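Local structure of methylocystis parvus OBBP MbnE (5ICQ) at residues N507-N519 and F524-I538. The protein probably binds the copper-chelating peptide methanobactin in the periplasm, as a solute-binding protein of the family that serves peptide import. Sequence-based numbering, arbitrary orientation.
Sequences NEQRMRWSSATAN and FNLAGAASPAIDGMI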
ATOM      1  N   ASN A 507      -3.269  -4.777 -11.026  1.00 13.39           N
ATOM      2  CA  ASN A 507      -3.896  -6.092 -10.977  1.00 20.13           C
ATOM      3  C   ASN A 507      -4.453  -6.422  -9.595  1.00 12.83           C
ATOM      4  O   ASN A 507      -5.373  -7.239  -9.493  1.00 16.42           O
ATOM      5  CB  ASN A 507      -2.894  -7.169 -11.424  1.00 22.06           C
ATOM      6  CG  ASN A 507      -2.559  -7.086 -12.916  1.00 30.94           C
ATOM      7  OD1 ASN A 507      -3.424  -6.799 -13.742  1.00 34.93           O
ATOM      8  ND2 ASN A 507      -1.299  -7.349 -13.261  1.00 31.23           N
ATOM      9  N   GLU A 508      -3.947  -5.792  -8.530  1.00 15.04           N
ATOM     10  CA  GLU A 508      -4.492  -6.067  -7.207  1.00 20.89           C
ATOM     11  C   GLU A 508      -5.948  -5.630  -7.082  1.00 22.09           C
ATOM     12  O   GLU A 508      -6.654  -6.116  -6.191  1.00 14.77           O
ATOM     13  CB  GLU A 508      -3.648  -5.394  -6.117  1.00 25.10           C
ATOM     14  CG  GLU A 508      -3.948  -3.922  -5.881  1.00 22.06           C
ATOM     15  CD  GLU A 508      -3.428  -3.030  -7.002  1.00 16.17           C
ATOM     16  OE1 GLU A 508      -2.580  -3.489  -7.796  1.00 17.68           O
ATOM     17  OE2 GLU A 508      -3.887  -1.870  -7.099  1.00 16.55           O
ATOM     18  N   GLN A 509      -6.420  -4.731  -7.950  1.00 12.66           N
ATOM     19  CA  GLN A 509      -7.830  -4.353  -7.894  1.00 13.56           C
ATOM     20  C   GLN A 509      -8.734  -5.529  -8.232  1.00 14.00           C
ATOM     21  O   GLN A 509      -9.859  -5.613  -7.724  1.00 11.84           O
ATOM     22  CB  GLN A 509      -8.119  -3.190  -8.850  1.00  9.41           C
ATOM     23  CG  GLN A 509      -7.404  -1.871  -8.477  1.00 10.29           C
ATOM     24  CD  GLN A 509      -7.655  -1.437  -7.043  1.00 10.36           C
ATOM     25  OE1 GLN A 509      -8.804  -1.332  -6.602  1.00 10.82           O
ATOM     26  NE2 GLN A 509      -6.574  -1.194  -6.299  1.00 12.14           N
ATOM     27  N   ARG A 510      -8.276  -6.438  -9.097  1.00 14.57           N
ATOM     28  CA  ARG A 510      -9.089  -7.615  -9.400  1.00 15.36           C
ATOM     29  C   ARG A 510      -9.289  -8.481  -8.163  1.00 13.51           C
ATOM     30  O   ARG A 510     -10.377  -9.027  -7.947  1.00 12.30           O
ATOM     31  CB  ARG A 510      -8.450  -8.438 -10.519  1.00 19.70           C
ATOM     32  CG  ARG A 510      -8.461  -7.742 -11.860  1.00 26.27           C
ATOM     33  CD  ARG A 510      -8.615  -8.747 -12.984  1.00 45.97           C
ATOM     34  NE  ARG A 510      -9.189  -8.135 -14.179  1.00 54.61           N
ATOM     35  CZ  ARG A 510      -8.527  -7.958 -15.317  1.00 56.75           C
ATOM     36  NH1 ARG A 510      -7.264  -8.358 -15.421  1.00 56.76           N
ATOM     37  NH2 ARG A 510      -9.132  -7.388 -16.354  1.00 45.52           N
ATOM     38  N   MET A 511      -8.246  -8.647  -7.353  1.00 10.61           N
ATOM     39  CA  MET A 511      -8.388  -9.488  -6.171  1.00 14.24           C
ATOM     40  C   MET A 511      -9.412  -8.899  -5.212  1.00 13.58           C
ATOM     41  O   MET A 511     -10.185  -9.634  -4.592  1.00 15.03           O
ATOM     42  CB  MET A 511      -7.038  -9.658  -5.467  1.00 14.67           C
ATOM     43  CG  MET A 511      -5.886  -9.912  -6.432  1.00 26.39           C
ATOM     44  SD  MET A 511      -4.316 -10.205  -5.591  1.00 37.44           S
ATOM     45  CE  MET A 511      -4.055  -8.692  -4.689  1.00 31.32           C
ATOM     46  N   ARG A 512      -9.437  -7.571  -5.092  1.00  8.96           N
ATOM     47  CA  ARG A 512     -10.298  -6.907  -4.113  1.00  6.68           C
ATOM     48  C   ARG A 512     -11.743  -6.742  -4.579  1.00 10.20           C
ATOM     49  O   ARG A 512     -12.642  -6.636  -3.736  1.00  8.61           O
ATOM     50  CB  ARG A 512      -9.765  -5.513  -3.800  1.00  9.07           C
ATOM     51  CG  ARG A 512      -8.351  -5.456  -3.261  1.00 11.32           C
ATOM     52  CD  ARG A 512      -7.864  -4.022  -3.314  1.00 11.45           C
ATOM     53  NE  ARG A 512      -6.516  -3.871  -2.766  1.00 14.29           N
ATOM     54  CZ  ARG A 512      -5.939  -2.694  -2.525  1.00 19.89           C
ATOM     55  NH1 ARG A 512      -6.593  -1.565  -2.773  1.00 15.25           N
ATOM     56  NH2 ARG A 512      -4.712  -2.644  -2.021  1.00 21.06           N
ATOM     57  N   TRP A 513     -11.984  -6.634  -5.891  1.00  7.61           N
ATOM     58  CA  TRP A 513     -13.296  -6.174  -6.354  1.00  8.17           C
ATOM     59  C   TRP A 513     -13.893  -6.942  -7.529  1.00  9.08           C
ATOM     60  O   TRP A 513     -15.040  -6.656  -7.876  1.00 10.66           O
ATOM     61  CB  TRP A 513     -13.234  -4.676  -6.731  1.00 10.14           C
ATOM     62  CG  TRP A 513     -12.992  -3.799  -5.532  1.00  8.64           C
ATOM     63  CD1 TRP A 513     -11.840  -3.128  -5.209  1.00  6.63           C
ATOM     64  CD2 TRP A 513     -13.927  -3.529  -4.472  1.00  8.86           C
ATOM     65  NE1 TRP A 513     -12.007  -2.461  -4.008  1.00  9.72           N
ATOM     66  CE2 TRP A 513     -13.281  -2.687  -3.543  1.00  9.07           C
ATOM     67  CE3 TRP A 513     -15.251  -3.917  -4.227  1.00  7.73           C
ATOM     68  CZ2 TRP A 513     -13.917  -2.227  -2.382  1.00 13.86           C
ATOM     69  CZ3 TRP A 513     -15.885  -3.455  -3.076  1.00 10.94           C
ATOM     70  CH2 TRP A 513     -15.212  -2.628  -2.163  1.00 12.61           C
ATOM     71  N   SER A 514     -13.189  -7.887  -8.153  1.00 15.51           N
ATOM     72  CA  SER A 514     -13.726  -8.530  -9.350  1.00 12.64           C
ATOM     73  C   SER A 514     -14.791  -9.561  -8.991  1.00 11.93           C
ATOM     74  O   SER A 514     -14.767 -10.169  -7.915  1.00  9.68           O
ATOM     75  CB  SER A 514     -12.619  -9.208 -10.163  1.00 11.16           C
ATOM     76  OG  SER A 514     -12.187 -10.384  -9.503  1.00 19.37           O
ATOM     77  N   SER A 515     -15.735  -9.750  -9.921  1.00  8.29           N
ATOM     78  CA  SER A 515     -16.751 -10.792  -9.757  1.00  8.78           C
ATOM     79  C   SER A 515     -16.105 -12.156  -9.547  1.00 10.19           C
ATOM     80  O   SER A 515     -16.629 -12.995  -8.803  1.00 11.87           O
ATOM     81  CB  SER A 515     -17.647 -10.847 -10.996  1.00 11.84           C
ATOM     82  OG  SER A 515     -18.337  -9.627 -11.191  1.00 25.34           O
ATOM     83  N   ALA A 516     -14.979 -12.400 -10.223  1.00  8.38           N
ATOM     84  CA  ALA A 516     -14.316 -13.704 -10.154  1.00 10.48           C
ATOM     85  C   ALA A 516     -13.871 -14.052  -8.735  1.00 11.73           C
ATOM     86  O   ALA A 516     -13.821 -15.236  -8.378  1.00 12.62           O
ATOM     87  CB  ALA A 516     -13.114 -13.728 -11.099  1.00 18.25           C
ATOM     88  N   THR A 517     -13.554 -13.056  -7.908  1.00  9.52           N
ATOM     89  CA  THR A 517     -13.093 -13.332  -6.553  1.00  9.86           C
ATOM     90  C   THR A 517     -14.165 -13.104  -5.501  1.00  7.57           C
ATOM     91  O   THR A 517     -13.892 -13.305  -4.312  1.00 10.40           O
ATOM     92  CB  THR A 517     -11.872 -12.477  -6.207  1.00  7.91           C
ATOM     93  OG1 THR A 517     -12.205 -11.083  -6.295  1.00 10.31           O
ATOM     94  CG2 THR A 517     -10.706 -12.799  -7.148  1.00 12.06           C
ATOM     95  N   ALA A 518     -15.372 -12.696  -5.906  1.00  7.70           N
ATOM     96  CA  ALA A 518     -16.411 -12.373  -4.931  1.00  9.16           C
ATOM     97  C   ALA A 518     -16.806 -13.576  -4.076  1.00 11.50           C
ATOM     98  O   ALA A 518     -17.277 -13.399  -2.946  1.00 10.10           O
ATOM     99  CB  ALA A 518     -17.650 -11.826  -5.641  1.00  5.65           C
ATOM    100  N   ASN A 519     -16.653 -14.792  -4.590  1.00  9.76           N
ATOM    101  CA  ASN A 519     -17.059 -15.987  -3.850  1.00  8.77           C
ATOM    102  C   ASN A 519     -15.941 -17.012  -3.813  1.00 13.12           C
ATOM    103  O   ASN A 519     -16.169 -18.227  -3.860  1.00 14.47           O
ATOM    104  CB  ASN A 519     -18.345 -16.567  -4.429  1.00  9.45           C
ATOM    105  CG  ASN A 519     -19.519 -15.660  -4.174  1.00 15.71           C
ATOM    106  OD1 ASN A 519     -20.080 -15.650  -3.075  1.00 13.85           O
ATOM    107  ND2 ASN A 519     -19.874 -14.854  -5.164  1.00 10.92           N
ATOM    108  N   PHE A 524      -9.598 -11.062  -1.051  1.00  9.58           N
ATOM    109  CA  PHE A 524      -9.715  -9.703  -0.526  1.00  7.79           C
ATOM    110  C   PHE A 524     -11.060  -9.056  -0.818  1.00  9.19           C
ATOM    111  O   PHE A 524     -11.307  -7.942  -0.343  1.00  8.97           O
ATOM    112  CB  PHE A 524      -8.606  -8.823  -1.104  1.00 12.59           C
ATOM    113  CG  PHE A 524      -7.228  -9.266  -0.707  1.00 27.44           C
ATOM    114  CD1 PHE A 524      -7.037 -10.028   0.431  1.00 31.42           C
ATOM    115  CD2 PHE A 524      -6.119  -8.930  -1.465  1.00 37.09           C
ATOM    116  CE1 PHE A 524      -5.769 -10.446   0.804  1.00 38.59           C
ATOM    117  CE2 PHE A 524      -4.850  -9.348  -1.088  1.00 39.27           C
ATOM    118  CZ  PHE A 524      -4.683 -10.101   0.044  1.00 35.56           C
ATOM    119  N   ASN A 525     -11.924  -9.717  -1.577  1.00  7.16           N
ATOM    120  CA  ASN A 525     -13.211  -9.133  -1.958  1.00  7.17           C
ATOM    121  C   ASN A 525     -14.226  -9.401  -0.844  1.00  8.34           C
ATOM    122  O   ASN A 525     -15.124 -10.238  -0.953  1.00  7.06           O
ATOM    123  CB  ASN A 525     -13.665  -9.699  -3.302  1.00  5.28           C
ATOM    124  CG  ASN A 525     -14.851  -8.938  -3.890  1.00  7.19           C
ATOM    125  OD1 ASN A 525     -15.566  -8.232  -3.177  1.00  9.18           O
ATOM    126  ND2 ASN A 525     -15.072  -9.099  -5.193  1.00  6.50           N
ATOM    127  N   LEU A 526     -14.056  -8.662   0.262  1.00  8.21           N
ATOM    128  CA  LEU A 526     -14.835  -8.960   1.465  1.00  7.05           C
ATOM    129  C   LEU A 526     -16.322  -8.693   1.267  1.00  5.99           C
ATOM    130  O   LEU A 526     -17.160  -9.402   1.835  1.00  8.77           O
ATOM    131  CB  LEU A 526     -14.308  -8.134   2.633  1.00  6.63           C
ATOM    132  CG  LEU A 526     -12.838  -8.374   2.951  1.00  9.39           C
ATOM    133  CD1 LEU A 526     -12.371  -7.445   4.083  1.00 20.26           C
ATOM    134  CD2 LEU A 526     -12.659  -9.821   3.330  1.00 15.53           C
ATOM    135  N   ALA A 527     -16.670  -7.673   0.484  1.00  4.36           N
ATOM    136  CA  ALA A 527     -18.075  -7.329   0.298  1.00  7.07           C
ATOM    137  C   ALA A 527     -18.799  -8.292  -0.633  1.00  9.44           C
ATOM    138  O   ALA A 527     -20.038  -8.326  -0.630  1.00  9.73           O
ATOM    139  CB  ALA A 527     -18.198  -5.902  -0.242  1.00  8.15           C
ATOM    140  N   GLY A 528     -18.069  -9.072  -1.428  1.00  8.82           N
ATOM    141  CA  GLY A 528     -18.729  -9.897  -2.424  1.00  8.69           C
ATOM    142  C   GLY A 528     -19.227  -9.113  -3.618  1.00  9.33           C
ATOM    143  O   GLY A 528     -20.242  -9.482  -4.214  1.00  8.14           O
ATOM    144  N   ALA A 529     -18.532  -8.041  -3.988  1.00  8.63           N
ATOM    145  CA  ALA A 529     -18.929  -7.247  -5.144  1.00  9.62           C
ATOM    146  C   ALA A 529     -18.785  -8.075  -6.410  1.00 10.48           C
ATOM    147  O   ALA A 529     -17.734  -8.673  -6.647  1.00 10.83           O
ATOM    148  CB  ALA A 529     -18.078  -5.984  -5.238  1.00  7.60           C
ATOM    149  N   ALA A 530     -19.843  -8.113  -7.233  1.00  9.26           N
ATOM    150  CA  ALA A 530     -19.817  -8.883  -8.484  1.00  7.73           C
ATOM    151  C   ALA A 530     -20.616  -8.086  -9.515  1.00 14.49           C
ATOM    152  O   ALA A 530     -21.784  -8.372  -9.790  1.00 14.60           O
ATOM    153  CB  ALA A 530     -20.364 -10.297  -8.289  1.00 13.27           C
ATOM    154  N   SER A 531     -19.958  -7.085 -10.103  1.00 11.36           N
ATOM    155  CA  SER A 531     -20.607  -6.101 -10.962  1.00 10.57           C
ATOM    156  C   SER A 531     -19.896  -6.074 -12.308  1.00 11.19           C
ATOM    157  O   SER A 531     -18.672  -5.886 -12.353  1.00  9.85           O
ATOM    158  CB  SER A 531     -20.560  -4.704 -10.329  1.00 14.86           C
ATOM    159  OG  SER A 531     -20.687  -3.701 -11.328  1.00 12.56           O
ATOM    160  N   PRO A 532     -20.609  -6.250 -13.420  1.00 11.45           N
ATOM    161  CA  PRO A 532     -19.937  -6.118 -14.722  1.00  8.66           C
ATOM    162  C   PRO A 532     -19.308  -4.755 -14.924  1.00  8.39           C
ATOM    163  O   PRO A 532     -18.296  -4.654 -15.627  1.00 11.68           O
ATOM    164  CB  PRO A 532     -21.067  -6.374 -15.735  1.00 16.62           C
ATOM    165  CG  PRO A 532     -22.097  -7.163 -14.976  1.00 20.30           C
ATOM    166  CD  PRO A 532     -22.015  -6.671 -13.544  1.00 12.23           C
ATOM    167  N   ALA A 533     -19.886  -3.697 -14.336  1.00 10.33           N
ATOM    168  CA  ALA A 533     -19.317  -2.360 -14.496  1.00 14.96           C
ATOM    169  C   ALA A 533     -18.015  -2.208 -13.718  1.00  9.38           C
ATOM    170  O   ALA A 533     -17.080  -1.540 -14.179  1.00  9.49           O
ATOM    171  CB  ALA A 533     -20.329  -1.304 -14.056  1.00 17.50           C
ATOM    172  N   ILE A 534     -17.920  -2.810 -12.530  1.00  8.86           N
ATOM    173  CA  ILE A 534     -16.628  -2.822 -11.839  1.00  9.93           C
ATOM    174  C   ILE A 534     -15.591  -3.547 -12.681  1.00 11.91           C
ATOM    175  O   ILE A 534     -14.471  -3.057 -12.887  1.00  8.78           O
ATOM    176  CB  ILE A 534     -16.756  -3.474 -10.451  1.00  8.38           C
ATOM    177  CG1 ILE A 534     -17.563  -2.581  -9.510  1.00 10.70           C
ATOM    178  CG2 ILE A 534     -15.371  -3.750  -9.877  1.00 10.37           C
ATOM    179  CD1 ILE A 534     -17.816  -3.273  -8.160  1.00 12.98           C
ATOM    180  N   ASP A 535     -15.939  -4.753 -13.147  1.00  9.87           N
ATOM    181  CA  ASP A 535     -15.007  -5.534 -13.953  1.00 14.84           C
ATOM    182  C   ASP A 535     -14.592  -4.767 -15.202  1.00 13.85           C
ATOM    183  O   ASP A 535     -13.425  -4.812 -15.611  1.00 11.24           O
ATOM    184  CB  ASP A 535     -15.648  -6.869 -14.354  1.00 15.85           C
ATOM    185  CG  ASP A 535     -15.898  -7.798 -13.164  1.00 23.87           C
ATOM    186  OD1 ASP A 535     -15.471  -7.481 -12.037  1.00 19.09           O
ATOM    187  OD2 ASP A 535     -16.530  -8.856 -13.367  1.00 22.70           O
ATOM    188  N   GLY A 536     -15.549  -4.077 -15.833  1.00 10.88           N
ATOM    189  CA  GLY A 536     -15.233  -3.312 -17.030  1.00 14.10           C
ATOM    190  C   GLY A 536     -14.318  -2.130 -16.757  1.00  8.62           C
ATOM    191  O   GLY A 536     -13.430  -1.826 -17.557  1.00  9.00           O
ATOM    192  N   MET A 537     -14.522  -1.436 -15.633  1.00 10.38           N
ATOM    193  CA  MET A 537     -13.613  -0.337 -15.317  1.00  5.55           C
ATOM    194  C   MET A 537     -12.238  -0.821 -14.881  1.00  8.95           C
ATOM    195  O   MET A 537     -11.240  -0.137 -15.149  1.00 10.41           O
ATOM    196  CB  MET A 537     -14.204   0.601 -14.259  1.00  6.62           C
ATOM    197  CG  MET A 537     -15.444   1.322 -14.721  1.00 11.90           C
ATOM    198  SD  MET A 537     -15.207   2.306 -16.246  1.00 18.56           S
ATOM    199  CE  MET A 537     -13.578   3.063 -16.159  1.00 34.58           C
ATOM    200  N   ILE A 538     -12.149  -1.975 -14.219  1.00 10.94           N
ATOM    201  CA  ILE A 538     -10.832  -2.538 -13.939  1.00  9.30           C
ATOM    202  C   ILE A 538     -10.110  -2.845 -15.249  1.00 11.80           C
ATOM    203  O   ILE A 538      -8.931  -2.516 -15.420  1.00 12.28           O
ATOM    204  CB  ILE A 538     -10.958  -3.788 -13.048  1.00 11.70           C
ATOM    205  CG1 ILE A 538     -11.421  -3.383 -11.647  1.00 14.18           C
ATOM    206  CG2 ILE A 538      -9.618  -4.529 -12.971  1.00 17.10           C
ATOM    207  CD1 ILE A 538     -11.746  -4.557 -10.745  1.00 17.34           C
TER
HETATM  208  O   HOH W   1     -11.694  -6.863 -15.045  1.00 31.23           O
HETATM  209  O   HOH W   2      -7.960 -11.920  -3.437  1.00 26.89           O
HETATM  210  O   HOH W   3     -17.215  -6.804  -9.596  1.00  9.81           O
HETATM  211  O   HOH W   4     -14.419 -11.008 -12.823  1.00 22.67           O
HETATM  212  O   HOH W   5     -21.445 -12.347  -4.689  1.00 28.63           O
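D535 and S515 illustrate how one carboxylate can fasten a loop to the flank of a helix. From CB, the D535 chain leaves with CG anti to its own carbonyl carbon (chi1 -66°), which carries the carboxylate out to the backbone at S514 and S515. OD1 takes the backbone N-H of S515 on its syn lone pair, 3.1 Å from N and nearly straight at 161°, while lying against S514 CA. OD2 receives the S515 hydroxyl, with OG 2.9 Å away and 33° out of the carboxylate plane; water 4, which accepts from A516 N, donates a weak bond to OD2. With an alanine in place of D535, the N-H and hydroxyl of S515 would probably lose their acceptor, and the backbone there would be likely to drift from helix 532-543.

Helix 508-513 and the opening turns of helix 532-543 run nearly antiparallel, the axes of the two segments 10.4 Å apart, in the lobe that holds strand 322-326 of this two-lobed solute-binding protein. The loop joining them folds back over the first helix. S531 N-caps the second helix, its OG accepting from I534 N and, weakly, from A533 N.

Earlier in the loop, N525 works in both directions. Its ND2 donates to A529 O at 3.1 Å and weakly to S514 O, while OD1 accepts from A529 N, so the amide braces its own loop and only weakly tethers the backbone at S514. Apolar contacts flank these bonds. The W513 ring presents its edge to A529 CB, 3.6 Å from CE3, and stacks on Y499; I538 CG2 sits 3.6 Å from R510 CG. At the outer end, M511 CE meets the edge of the F524 ring, 3.7 Å from CE2.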